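Local coordinates for protein geobacter metallireducens SMUG1 (Geobacter metallireducens, PDB 5H9I) that belongs to the uracil-DNA glycosylase superfamily, as a SMUG1-type member with the parallel-sheet fold of that family, and holds xanthine in a pocket, at residues M60-P64 and W65-Q69; S110-S113 and G114-W118; W118-I121 and R122-G126. All coordinates share one frame; numbering follows the deposited sequence.

Interaction 1 of 3, residues M60-P64 and W65-Q69; sequences MNPGP and WGMAQ. With XAN (xanthine), chain B.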
ATOM      1  N   MET A  60      -4.425   0.667   2.716  1.00 16.15           N
ATOM      2  CA  MET A  60      -4.283   1.000   4.120  1.00 16.57           C
ATOM      3  C   MET A  60      -2.921   0.623   4.646  1.00 15.79           C
ATOM      4  O   MET A  60      -2.165   1.455   4.999  1.00 17.41           O
ATOM      5  CB  MET A  60      -5.389   0.297   4.924  1.00 20.59           C
ATOM      6  CG  MET A  60      -5.306   0.483   6.450  1.00 23.02           C
ATOM      7  SD  MET A  60      -6.733  -0.355   7.393  1.00 38.19           S
ATOM      8  CE  MET A  60      -6.171  -1.989   7.166  1.00 25.31           C
ATOM      9  N   ASN A  61      -2.626  -0.660   4.735  1.00 15.94           N
ATOM     10  CA  ASN A  61      -1.345  -1.087   5.214  1.00 18.35           C
ATOM     11  C   ASN A  61      -1.070  -2.536   4.770  1.00 16.53           C
ATOM     12  O   ASN A  61      -1.966  -3.153   4.250  1.00 17.11           O
ATOM     13  CB  ASN A  61      -1.170  -0.889   6.771  1.00 19.73           C
ATOM     14  CG  ASN A  61      -1.791  -1.989   7.602  1.00 17.87           C
ATOM     15  OD1 ASN A  61      -2.954  -2.386   7.415  1.00 19.78           O
ATOM     16  ND2 ASN A  61      -1.011  -2.477   8.577  1.00 20.01           N
ATOM     17  N   PRO A  62       0.162  -3.027   4.897  1.00 16.98           N
ATOM     18  CA  PRO A  62       0.458  -4.344   4.328  1.00 16.45           C
ATOM     19  C   PRO A  62      -0.314  -5.508   4.879  1.00 18.43           C
ATOM     20  O   PRO A  62      -0.707  -5.489   6.077  1.00 19.17           O
ATOM     21  CB  PRO A  62       1.905  -4.550   4.739  1.00 15.68           C
ATOM     22  CG  PRO A  62       2.520  -3.140   4.760  1.00 17.16           C
ATOM     23  CD  PRO A  62       1.382  -2.338   5.368  1.00 19.04           C
ATOM     24  N   GLY A  63      -0.598  -6.494   4.038  1.00 15.82           N
ATOM     25  CA  GLY A  63      -1.028  -7.788   4.562  1.00 14.73           C
ATOM     26  C   GLY A  63       0.228  -8.560   4.808  1.00 14.77           C
ATOM     27  O   GLY A  63       1.303  -8.413   4.189  1.00 16.23           O
ATOM     28  N   PRO A  64       0.128  -9.448   5.803  1.00 15.80           N
ATOM     29  CA  PRO A  64       1.291 -10.281   6.139  1.00 15.26           C
ATOM     30  C   PRO A  64       1.900 -11.099   5.046  1.00 17.23           C
ATOM     31  O   PRO A  64       3.115 -11.420   5.100  1.00 17.78           O
ATOM     32  CB  PRO A  64       0.698 -11.214   7.267  1.00 16.89           C
ATOM     33  CG  PRO A  64      -0.750 -11.233   6.916  1.00 26.90           C
ATOM     34  CD  PRO A  64      -1.057  -9.803   6.568  1.00 19.12           C
ATOM     35  N   TRP A  65       1.135 -11.511   4.018  1.00 14.82           N
ATOM     36  CA  TRP A  65       1.615 -12.392   3.002  1.00 19.11           C
ATOM     37  C   TRP A  65       1.856 -11.716   1.644  1.00 18.89           C
ATOM     38  O   TRP A  65       2.312 -12.354   0.718  1.00 18.83           O
ATOM     39  CB  TRP A  65       0.673 -13.629   2.777  1.00 22.38           C
ATOM     40  CG  TRP A  65       0.099 -14.224   4.045  1.00 23.71           C
ATOM     41  CD1 TRP A  65      -1.230 -14.391   4.359  1.00 28.72           C
ATOM     42  CD2 TRP A  65       0.833 -14.624   5.190  1.00 25.64           C
ATOM     43  NE1 TRP A  65      -1.351 -14.872   5.637  1.00 28.33           N
ATOM     44  CE2 TRP A  65      -0.095 -15.071   6.143  1.00 26.73           C
ATOM     45  CE3 TRP A  65       2.172 -14.729   5.443  1.00 22.86           C
ATOM     46  CZ2 TRP A  65       0.274 -15.553   7.373  1.00 29.31           C
ATOM     47  CZ3 TRP A  65       2.556 -15.201   6.726  1.00 27.60           C
ATOM     48  CH2 TRP A  65       1.571 -15.608   7.632  1.00 22.57           C
ATOM     49  N   GLY A  66       1.683 -10.383   1.692  1.00 14.55           N
ATOM     50  CA  GLY A  66       1.820  -9.595   0.462  1.00 14.38           C
ATOM     51  C   GLY A  66       2.957  -8.608   0.590  1.00 12.71           C
ATOM     52  O   GLY A  66       4.114  -9.002   0.538  1.00 14.32           O
ATOM     53  N   MET A  67       2.599  -7.356   0.866  1.00 12.71           N
ATOM     54  CA  MET A  67       3.655  -6.297   0.953  1.00 12.28           C
ATOM     55  C   MET A  67       4.677  -6.631   2.108  1.00 14.17           C
ATOM     56  O   MET A  67       5.826  -6.285   2.011  1.00 15.32           O
ATOM     57  CB  MET A  67       3.069  -4.904   1.147  1.00 12.69           C
ATOM     58  CG  MET A  67       4.140  -3.916   1.260  1.00 15.89           C
ATOM     59  SD  MET A  67       3.542  -2.239   1.006  1.00 16.77           S
ATOM     60  CE  MET A  67       4.986  -1.237   1.346  1.00 17.93           C
ATOM     61  N   ALA A  68       4.182  -7.312   3.171  1.00 14.67           N
ATOM     62  CA  ALA A  68       5.147  -7.631   4.303  1.00 14.76           C
ATOM     63  C   ALA A  68       6.166  -8.584   3.818  1.00 15.18           C
ATOM     64  O   ALA A  68       7.189  -8.770   4.545  1.00 16.54           O
ATOM     65  CB  ALA A  68       4.391  -8.150   5.478  1.00 15.27           C
ATOM     66  N   GLN A  69       5.974  -9.323   2.722  1.00 14.44           N
ATOM     67  CA  GLN A  69       6.878 -10.268   2.131  1.00 14.80           C
ATOM     68  C   GLN A  69       7.686  -9.693   0.990  1.00 17.87           C
ATOM     69  O   GLN A  69       8.877 -10.018   0.795  1.00 17.13           O
ATOM     70  CB  GLN A  69       6.219 -11.558   1.667  1.00 17.06           C
ATOM     71  CG  GLN A  69       5.341 -12.232   2.695  1.00 16.32           C
ATOM     72  CD  GLN A  69       6.129 -12.927   3.834  1.00 19.04           C
ATOM     73  OE1 GLN A  69       7.217 -13.417   3.555  1.00 18.14           O
ATOM     74  NE2 GLN A  69       5.634 -12.903   4.993  1.00 18.07           N
TER
HETATM   75  N9  XAN B 301      -3.694  -6.514   1.332  1.00 19.11           N
HETATM   76  C4  XAN B 301      -3.123  -5.344   1.267  1.00 14.16           C
HETATM   77  N3  XAN B 301      -1.950  -4.896   0.826  1.00 16.04           N
HETATM   78  C2  XAN B 301      -1.679  -3.671   0.902  1.00 17.75           C
HETATM   79  O2  XAN B 301      -0.590  -3.300   0.546  1.00 19.17           O
HETATM   80  N1  XAN B 301      -2.549  -2.752   1.346  1.00 16.20           N
HETATM   81  C6  XAN B 301      -3.737  -3.050   1.779  1.00 17.30           C
HETATM   82  O6  XAN B 301      -4.527  -2.222   2.246  1.00 19.52           O
HETATM   83  C5  XAN B 301      -4.073  -4.405   1.795  1.00 16.18           C
HETATM   84  N7  XAN B 301      -5.159  -5.068   2.163  1.00 19.60           N
HETATM   85  C8  XAN B 301      -4.932  -6.341   1.877  1.00 19.51           C
HETATM   86  O   HOH W   1      -0.134  -6.842   1.211  1.00 14.87           O

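Interaction 2 of 3, residues S110-S113 and G114-W118; sequences SEVS and GRRLW. With XAN (xanthine), chain B.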
ATOM      1  N   SER A 110      -0.322 -17.335  -0.767  1.00 18.43           N
ATOM      2  CA  SER A 110      -0.883 -16.354  -1.697  1.00 15.91           C
ATOM      3  C   SER A 110      -1.878 -15.428  -1.039  1.00 21.28           C
ATOM      4  O   SER A 110      -2.981 -15.832  -0.561  1.00 21.76           O
ATOM      5  CB  SER A 110      -1.501 -17.008  -2.894  1.00 18.84           C
ATOM      6  OG  SER A 110      -2.190 -16.136  -3.722  1.00 20.70           O
ATOM      7  N   GLU A 111      -1.653 -14.158  -1.058  1.00 17.38           N
ATOM      8  CA  GLU A 111      -2.608 -13.231  -0.549  1.00 16.39           C
ATOM      9  C   GLU A 111      -3.769 -13.028  -1.515  1.00 16.86           C
ATOM     10  O   GLU A 111      -3.518 -12.611  -2.663  1.00 16.77           O
ATOM     11  CB  GLU A 111      -1.957 -11.848  -0.302  1.00 15.45           C
ATOM     12  CG  GLU A 111      -2.944 -10.871   0.304  1.00 16.39           C
ATOM     13  CD  GLU A 111      -2.395  -9.454   0.299  1.00 17.60           C
ATOM     14  OE1 GLU A 111      -2.804  -8.610  -0.499  1.00 18.81           O
ATOM     15  OE2 GLU A 111      -1.514  -9.174   1.191  1.00 17.36           O
ATOM     16  N   VAL A 112      -5.024 -13.270  -1.079  1.00 13.90           N
ATOM     17  CA  VAL A 112      -6.150 -13.166  -1.927  1.00 14.36           C
ATOM     18  C   VAL A 112      -6.365 -11.734  -2.438  1.00 13.55           C
ATOM     19  O   VAL A 112      -6.646 -11.505  -3.622  1.00 14.50           O
ATOM     20  CB  VAL A 112      -7.473 -13.691  -1.270  1.00 15.12           C
ATOM     21  CG1 VAL A 112      -8.686 -13.601  -2.165  1.00 16.23           C
ATOM     22  CG2 VAL A 112      -7.206 -15.188  -0.905  1.00 16.04           C
ATOM     23  N   SER A 113      -6.323 -10.848  -1.504  1.00 13.31           N
ATOM     24  CA  SER A 113      -6.560  -9.418  -1.784  1.00 12.56           C
ATOM     25  C   SER A 113      -5.689  -8.911  -2.911  1.00 13.20           C
ATOM     26  O   SER A 113      -6.197  -8.432  -3.948  1.00 13.37           O
ATOM     27  CB  SER A 113      -6.363  -8.552  -0.566  1.00 14.56           C
ATOM     28  OG  SER A 113      -7.344  -8.751   0.415  1.00 16.88           O
ATOM     29  N   GLY A 114      -4.402  -9.102  -2.780  1.00 13.57           N
ATOM     30  CA  GLY A 114      -3.473  -8.615  -3.846  1.00 13.93           C
ATOM     31  C   GLY A 114      -3.547  -9.419  -5.091  1.00 13.99           C
ATOM     32  O   GLY A 114      -3.429  -8.959  -6.248  1.00 13.56           O
ATOM     33  N   ARG A 115      -3.796 -10.739  -5.027  1.00 12.64           N
ATOM     34  CA  ARG A 115      -4.068 -11.538  -6.177  1.00 11.54           C
ATOM     35  C   ARG A 115      -5.225 -11.065  -6.979  1.00 16.50           C
ATOM     36  O   ARG A 115      -5.156 -10.964  -8.198  1.00 15.12           O
ATOM     37  CB  ARG A 115      -4.275 -13.066  -5.794  1.00 17.94           C
ATOM     38  CG  ARG A 115      -4.042 -14.023  -6.840  1.00 23.09           C
ATOM     39  CD  ARG A 115      -4.139 -15.455  -6.277  1.00 22.98           C
ATOM     40  NE  ARG A 115      -5.505 -15.720  -5.967  1.00 22.12           N
ATOM     41  CZ  ARG A 115      -5.899 -16.376  -4.837  1.00 19.11           C
ATOM     42  NH1 ARG A 115      -5.002 -16.760  -3.892  1.00 18.89           N
ATOM     43  NH2 ARG A 115      -7.189 -16.677  -4.708  1.00 23.98           N
ATOM     44  N   ARG A 116      -6.289 -10.705  -6.259  1.00 13.02           N
ATOM     45  CA  ARG A 116      -7.454 -10.167  -6.928  1.00 13.40           C
ATOM     46  C   ARG A 116      -7.142  -8.783  -7.566  1.00 12.72           C
ATOM     47  O   ARG A 116      -7.600  -8.538  -8.693  1.00 13.89           O
ATOM     48  CB  ARG A 116      -8.600  -9.994  -5.925  1.00 13.16           C
ATOM     49  CG  ARG A 116      -9.304 -11.335  -5.612  1.00 18.65           C
ATOM     50  CD  ARG A 116     -10.437 -11.085  -4.638  1.00 16.80           C
ATOM     51  NE  ARG A 116     -11.122 -12.361  -4.379  1.00 17.66           N
ATOM     52  CZ  ARG A 116     -12.048 -12.512  -3.435  1.00 18.64           C
ATOM     53  NH1 ARG A 116     -12.343 -11.573  -2.591  1.00 16.63           N
ATOM     54  NH2 ARG A 116     -12.686 -13.700  -3.403  1.00 18.78           N
ATOM     55  N   LEU A 117      -6.551  -7.906  -6.790  1.00 13.16           N
ATOM     56  CA  LEU A 117      -6.320  -6.525  -7.310  1.00 11.81           C
ATOM     57  C   LEU A 117      -5.402  -6.515  -8.481  1.00 14.73           C
ATOM     58  O   LEU A 117      -5.755  -6.007  -9.579  1.00 12.86           O
ATOM     59  CB  LEU A 117      -5.809  -5.650  -6.196  1.00 13.07           C
ATOM     60  CG  LEU A 117      -5.474  -4.203  -6.563  1.00 14.98           C
ATOM     61  CD1 LEU A 117      -6.162  -3.336  -5.510  1.00 22.05           C
ATOM     62  CD2 LEU A 117      -4.020  -3.880  -6.612  1.00 21.55           C
ATOM     63  N   TRP A 118      -4.250  -7.130  -8.342  1.00 11.83           N
ATOM     64  CA  TRP A 118      -3.287  -7.117  -9.439  1.00 10.99           C
ATOM     65  C   TRP A 118      -3.731  -7.996 -10.591  1.00 11.92           C
ATOM     66  O   TRP A 118      -3.449  -7.766 -11.768  1.00 13.71           O
ATOM     67  CB  TRP A 118      -1.842  -7.464  -9.022  1.00 11.16           C
ATOM     68  CG  TRP A 118      -1.199  -6.438  -8.162  1.00 13.37           C
ATOM     69  CD1 TRP A 118      -0.845  -6.548  -6.838  1.00 12.44           C
ATOM     70  CD2 TRP A 118      -0.720  -5.146  -8.581  1.00 10.41           C
ATOM     71  NE1 TRP A 118      -0.264  -5.434  -6.420  1.00 12.11           N
ATOM     72  CE2 TRP A 118      -0.139  -4.540  -7.464  1.00 11.26           C
ATOM     73  CE3 TRP A 118      -0.741  -4.464  -9.775  1.00 11.14           C
ATOM     74  CZ2 TRP A 118       0.364  -3.283  -7.480  1.00 11.51           C
ATOM     75  CZ3 TRP A 118      -0.203  -3.216  -9.822  1.00 11.23           C
ATOM     76  CH2 TRP A 118       0.361  -2.627  -8.713  1.00 11.78           C
TER
HETATM   77  N9  XAN B 301      -3.694  -6.514   1.332  1.00 19.11           N
HETATM   78  C4  XAN B 301      -3.123  -5.344   1.267  1.00 14.16           C
HETATM   79  N3  XAN B 301      -1.950  -4.896   0.826  1.00 16.04           N
HETATM   80  C2  XAN B 301      -1.679  -3.671   0.902  1.00 17.75           C
HETATM   81  O2  XAN B 301      -0.590  -3.300   0.546  1.00 19.17           O
HETATM   82  N1  XAN B 301      -2.549  -2.752   1.346  1.00 16.20           N
HETATM   83  C6  XAN B 301      -3.737  -3.050   1.779  1.00 17.30           C
HETATM   84  O6  XAN B 301      -4.527  -2.222   2.246  1.00 19.52           O
HETATM   85  C5  XAN B 301      -4.073  -4.405   1.795  1.00 16.18           C
HETATM   86  N7  XAN B 301      -5.159  -5.068   2.163  1.00 19.60           N
HETATM   87  C8  XAN B 301      -4.932  -6.341   1.877  1.00 19.51           C

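Interaction 3 of 3, residues W118-I121 and R122-G126; sequences WGFI and RERFG. With LEA (pentanoic acid), chain H.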
ATOM      1  N   TRP A 118      -4.250  -7.130  -8.342  1.00 11.83           N
ATOM      2  CA  TRP A 118      -3.287  -7.117  -9.439  1.00 10.99           C
ATOM      3  C   TRP A 118      -3.731  -7.996 -10.591  1.00 11.92           C
ATOM      4  O   TRP A 118      -3.449  -7.766 -11.768  1.00 13.71           O
ATOM      5  CB  TRP A 118      -1.842  -7.464  -9.022  1.00 11.16           C
ATOM      6  CG  TRP A 118      -1.199  -6.438  -8.162  1.00 13.37           C
ATOM      7  CD1 TRP A 118      -0.845  -6.548  -6.838  1.00 12.44           C
ATOM      8  CD2 TRP A 118      -0.720  -5.146  -8.581  1.00 10.41           C
ATOM      9  NE1 TRP A 118      -0.264  -5.434  -6.420  1.00 12.11           N
ATOM     10  CE2 TRP A 118      -0.139  -4.540  -7.464  1.00 11.26           C
ATOM     11  CE3 TRP A 118      -0.741  -4.464  -9.775  1.00 11.14           C
ATOM     12  CZ2 TRP A 118       0.364  -3.283  -7.480  1.00 11.51           C
ATOM     13  CZ3 TRP A 118      -0.203  -3.216  -9.822  1.00 11.23           C
ATOM     14  CH2 TRP A 118       0.361  -2.627  -8.713  1.00 11.78           C
ATOM     15  N   GLY A 119      -4.515  -9.063 -10.252  1.00 12.65           N
ATOM     16  CA  GLY A 119      -4.961  -9.904 -11.335  1.00 14.20           C
ATOM     17  C   GLY A 119      -5.978  -9.173 -12.227  1.00 13.45           C
ATOM     18  O   GLY A 119      -6.005  -9.349 -13.451  1.00 15.11           O
ATOM     19  N   PHE A 120      -6.809  -8.362 -11.612  1.00 13.33           N
ATOM     20  CA  PHE A 120      -7.808  -7.546 -12.326  1.00 16.21           C
ATOM     21  C   PHE A 120      -7.080  -6.496 -13.120  1.00 16.88           C
ATOM     22  O   PHE A 120      -7.379  -6.268 -14.236  1.00 14.85           O
ATOM     23  CB  PHE A 120      -8.739  -6.936 -11.268  1.00 15.97           C
ATOM     24  CG  PHE A 120      -9.646  -5.787 -11.693  1.00 28.66           C
ATOM     25  CD1 PHE A 120     -10.569  -5.946 -12.615  1.00 19.87           C
ATOM     26  CD2 PHE A 120      -9.617  -4.614 -10.996  1.00 20.57           C
ATOM     27  CE1 PHE A 120     -11.455  -4.905 -12.927  1.00 17.37           C
ATOM     28  CE2 PHE A 120     -10.475  -3.585 -11.262  1.00 32.98           C
ATOM     29  CZ  PHE A 120     -11.403  -3.747 -12.262  1.00 19.19           C
ATOM     30  N   ILE A 121      -6.076  -5.908 -12.525  1.00 13.48           N
ATOM     31  CA  ILE A 121      -5.308  -4.926 -13.343  1.00 12.83           C
ATOM     32  C   ILE A 121      -4.635  -5.591 -14.537  1.00 15.69           C
ATOM     33  O   ILE A 121      -4.644  -4.990 -15.655  1.00 15.66           O
ATOM     34  CB  ILE A 121      -4.295  -4.261 -12.385  1.00 10.38           C
ATOM     35  CG1 ILE A 121      -4.975  -3.268 -11.437  1.00 12.00           C
ATOM     36  CG2 ILE A 121      -3.180  -3.586 -13.228  1.00 11.22           C
ATOM     37  CD1 ILE A 121      -4.230  -2.824 -10.207  1.00 13.31           C
ATOM     38  N   ARG A 122      -4.051  -6.750 -14.372  1.00 12.15           N
ATOM     39  CA  ARG A 122      -3.440  -7.459 -15.456  1.00 13.15           C
ATOM     40  C   ARG A 122      -4.461  -7.782 -16.548  1.00 14.45           C
ATOM     41  O   ARG A 122      -4.222  -7.651 -17.689  1.00 16.17           O
ATOM     42  CB  ARG A 122      -2.722  -8.734 -14.978  1.00 15.88           C
ATOM     43  CG  ARG A 122      -2.159  -9.593 -16.098  1.00 17.31           C
ATOM     44  CD  ARG A 122      -1.303 -10.766 -15.649  1.00 19.37           C
ATOM     45  NE  ARG A 122      -1.968 -11.514 -14.614  1.00 33.99           N
ATOM     46  CZ  ARG A 122      -1.376 -12.292 -13.706  1.00 44.36           C
ATOM     47  NH1 ARG A 122      -0.073 -12.506 -13.706  1.00 37.04           N
ATOM     48  NH2 ARG A 122      -2.136 -12.875 -12.785  1.00 40.84           N
ATOM     49  N   GLU A 123      -5.585  -8.277 -16.124  1.00 14.79           N
ATOM     50  CA  GLU A 123      -6.672  -8.547 -17.105  1.00 16.91           C
ATOM     51  C   GLU A 123      -7.071  -7.300 -17.804  1.00 15.78           C
ATOM     52  O   GLU A 123      -7.382  -7.412 -19.036  1.00 25.40           O
ATOM     53  CB  GLU A 123      -7.865  -9.152 -16.351  1.00 17.12           C
ATOM     54  CG  GLU A 123      -7.609 -10.558 -15.887  1.00 21.30           C
ATOM     55  CD  GLU A 123      -8.722 -11.071 -14.967  1.00 39.32           C
ATOM     56  OE1 GLU A 123      -9.700 -10.304 -14.680  1.00 39.04           O
ATOM     57  OE2 GLU A 123      -8.554 -12.238 -14.543  1.00 45.89           O
ATOM     58  N   ARG A 124      -7.215  -6.157 -17.187  1.00 15.32           N
ATOM     59  CA  ARG A 124      -7.740  -4.933 -17.848  1.00 14.19           C
ATOM     60  C   ARG A 124      -6.640  -4.332 -18.719  1.00 22.15           C
ATOM     61  O   ARG A 124      -6.929  -3.821 -19.809  1.00 21.32           O
ATOM     62  CB  ARG A 124      -8.216  -3.934 -16.883  1.00 17.15           C
ATOM     63  CG  ARG A 124      -9.456  -4.257 -16.030  1.00 21.03           C
ATOM     64  CD  ARG A 124     -10.681  -4.476 -16.902  1.00 17.61           C
ATOM     65  NE  ARG A 124     -11.102  -3.205 -17.495  1.00 17.29           N
ATOM     66  CZ  ARG A 124     -12.237  -3.083 -18.197  1.00 23.81           C
ATOM     67  NH1 ARG A 124     -12.986  -4.145 -18.297  1.00 20.33           N
ATOM     68  NH2 ARG A 124     -12.547  -1.932 -18.728  1.00 25.08           N
ATOM     69  N   PHE A 125      -5.370  -4.374 -18.320  1.00 13.88           N
ATOM     70  CA  PHE A 125      -4.322  -3.596 -18.994  1.00 13.65           C
ATOM     71  C   PHE A 125      -3.301  -4.377 -19.709  1.00 12.64           C
ATOM     72  O   PHE A 125      -2.572  -3.824 -20.574  1.00 16.47           O
ATOM     73  CB  PHE A 125      -3.609  -2.727 -17.917  1.00 13.19           C
ATOM     74  CG  PHE A 125      -4.420  -1.602 -17.406  1.00 12.05           C
ATOM     75  CD1 PHE A 125      -5.405  -1.815 -16.412  1.00 12.75           C
ATOM     76  CD2 PHE A 125      -4.362  -0.343 -17.996  1.00 13.96           C
ATOM     77  CE1 PHE A 125      -6.177  -0.744 -16.016  1.00 12.61           C
ATOM     78  CE2 PHE A 125      -5.133   0.702 -17.531  1.00 14.92           C
ATOM     79  CZ  PHE A 125      -6.062   0.495 -16.533  1.00 12.70           C
ATOM     80  N   GLY A 126      -3.139  -5.660 -19.455  1.00 14.23           N
ATOM     81  CA  GLY A 126      -2.214  -6.522 -20.101  1.00 13.41           C
ATOM     82  C   GLY A 126      -0.794  -6.489 -19.596  1.00 13.79           C
ATOM     83  O   GLY A 126      -0.248  -7.461 -19.148  1.00 16.48           O
TER
HETATM   84  C2  LEA H 307      -7.282  -0.643 -20.141  1.00 30.58           C
HETATM   85  O2  LEA H 307      -7.781  -1.123 -19.154  1.00 35.05           O
HETATM   86  C3  LEA H 307      -7.348   0.810 -20.302  1.00 30.35           C
HETATM   87  C4  LEA H 307      -8.124   1.019 -21.538  1.00 30.19           C
HETATM   88  C5  LEA H 307      -7.287   1.391 -22.717  1.00 21.63           C
HETATM   89  C6  LEA H 307      -8.110   1.882 -23.939  1.00 31.72           C
HETATM   90  O1  LEA H 307      -6.772  -1.331 -21.000  1.00 36.32           O
HETATM   91  O   HOH W   2      -4.830 -11.711 -14.277  1.00 25.85           O

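Interaction 1 of 3, residues M60-P64 and W65-Q69
Gly63 O is gripped by two backbone N-H groups that reach it from different directions. Ala68 N meets Gly63 O at 3.2 Å, nearly along the C=O axis, whereas Gly66 N stands well above the carbonyl plane, 65° out of it, closing the type I beta turn from Gly63 to Gly66. One acceptor thus ties the turn to the first helical turn that follows, with Gly66 as N-cap. The next carbonyl along is held by a side chain: Gln69 NE2 donates to Pro64 O at 2.9 Å and 167°, and the acceptor lies essentially in the amide plane. Gln69 reaches back because its chain folds at chi2 (-73°), and its amide is fixed further by Arg101 O and, through weak bonds at OE1, by Asp103 and Gly104. The Pro64 ring covers one face of the Trp65 indole, a CH-pi contact in which CG sits 3.9 Å from the centroid of the five-membered ring, almost on its normal. Pro62 CB touches Met67 CB at 3.8 Å, while the extended methionine chain runs on past Pro62 CG to SD.

The same loop lines the xanthine pocket. Met60 N donates to xanthine O6 at 2.9 Å, with a weak, longer bond from Asn61 N to the same oxygen. A water accepts from Gly63 N, Met67 N and xanthine N3, at 2.7 Å from the last, so the loop and the first residue of helix 67-70 reach the ligand through one water. This buried loop leads from strand 55-59 of the parallel sheet into helix 67-70; Asn61 ND2 hydrogen-bonds to Leu143 O, and Pro62 and Met67 both pack on Asn139 of the neighbouring strand 135-139.

Interaction 2 of 3, residues S110-S113 and G114-W118
The xanthine pocket meets the start of helix 112-125 at Glu111, whose OE1 has two partners. Glu111 OE1 accepts from xanthine N9 at 2.9 Å and, in a weak and bent bond of 123°, from Gly114 N at 2.8 Å. The carboxylate gets there on an extended chain, with CG anti to the backbone N (chi1 -177°). This is an N-cap: a side chain takes up an N-H of the first helical turn. Beside it Ser113 CB lies 3.6 Å from xanthine C8. Regular helical bonds follow, from Arg115 N to Glu111 O, Arg116 N to Val112 O and Leu117 N to Ser113 O.

Two arginines pass Val112 on the following turn. Arg115, bent at chi3 (71°), brings NH1 to Ser110 OG at 2.9 Å, with the oxygen in the guanidinium plane; that hydroxyl is also bonded to Glu76 OE2. Arg116 instead stretches alongside Val112, whose CG1 lies over one face of the guanidinium, 3.5 Å from NE, while NH1 and NH2 continue to Pro214 O and Asn222 OD1.

Interaction 3 of 3, residues W118-I121 and R122-G126
A carboxyl oxygen of pentanoic acid lies over the middle of the Phe125 ring, with O2 3.4 Å above its plane, while Ile121 O approaches the edge of the same ring, 3.4 Å from CD1. The polar head of the ligand is therefore set on an aromatic face at the last turn of helix 112-125. Both ligand oxygens, O1 and O2, come within 2.9 Å of Arg124 O, so the acid probably holds a proton, and Arg130 NH1 is a further partner of the ligand.

Arg124 lies alongside Phe120, one turn earlier in the helix. Phe120 CE1 touches Arg124 CG at 3.7 Å, the ring and guanidinium planes being 39° apart. Bends at chi2 (-62°) and chi3 carry the arginine onward to a salt bridge from NH2 to the carboxylate of the C-terminal Phe240. On another flank, a water links Gly119 O, at 2.8 Å, to Arg122 NE, at 2.9 Å, adding to the bond that Gly119 O already receives from Glu123 N. The helix runs to Phe125; Gly126 follows with a positive phi (82°), and its N still donates to Arg122 O. Around this end, Phe120 leans on helix 219-235, Trp118 and Ile121 pack against helices 77-84 and 128-132, and Phe125 meets Phe131 and Phe240 edge-to-face.

Three short-range contacts show how local chemistry follows place in the fold. Interaction 1 is buried near the middle of the chain, in a turn where backbone carbonyls and a side-chain amide do the holding; interactions 2 and 3 are partly buried and share helix 112-125, with Trp118 common to both. Interactions 1 and 2 both touch the xanthine and meet beside it, where Glu111 OE2 packs 3.4 Å from Gly66 CA, and each spans the start of a helix. Interaction 3, about 8 Å from interaction 1 at the nearest atoms, lies at the far end of the shared helix and trades the capping carboxylate for aromatic rings and a second ligand.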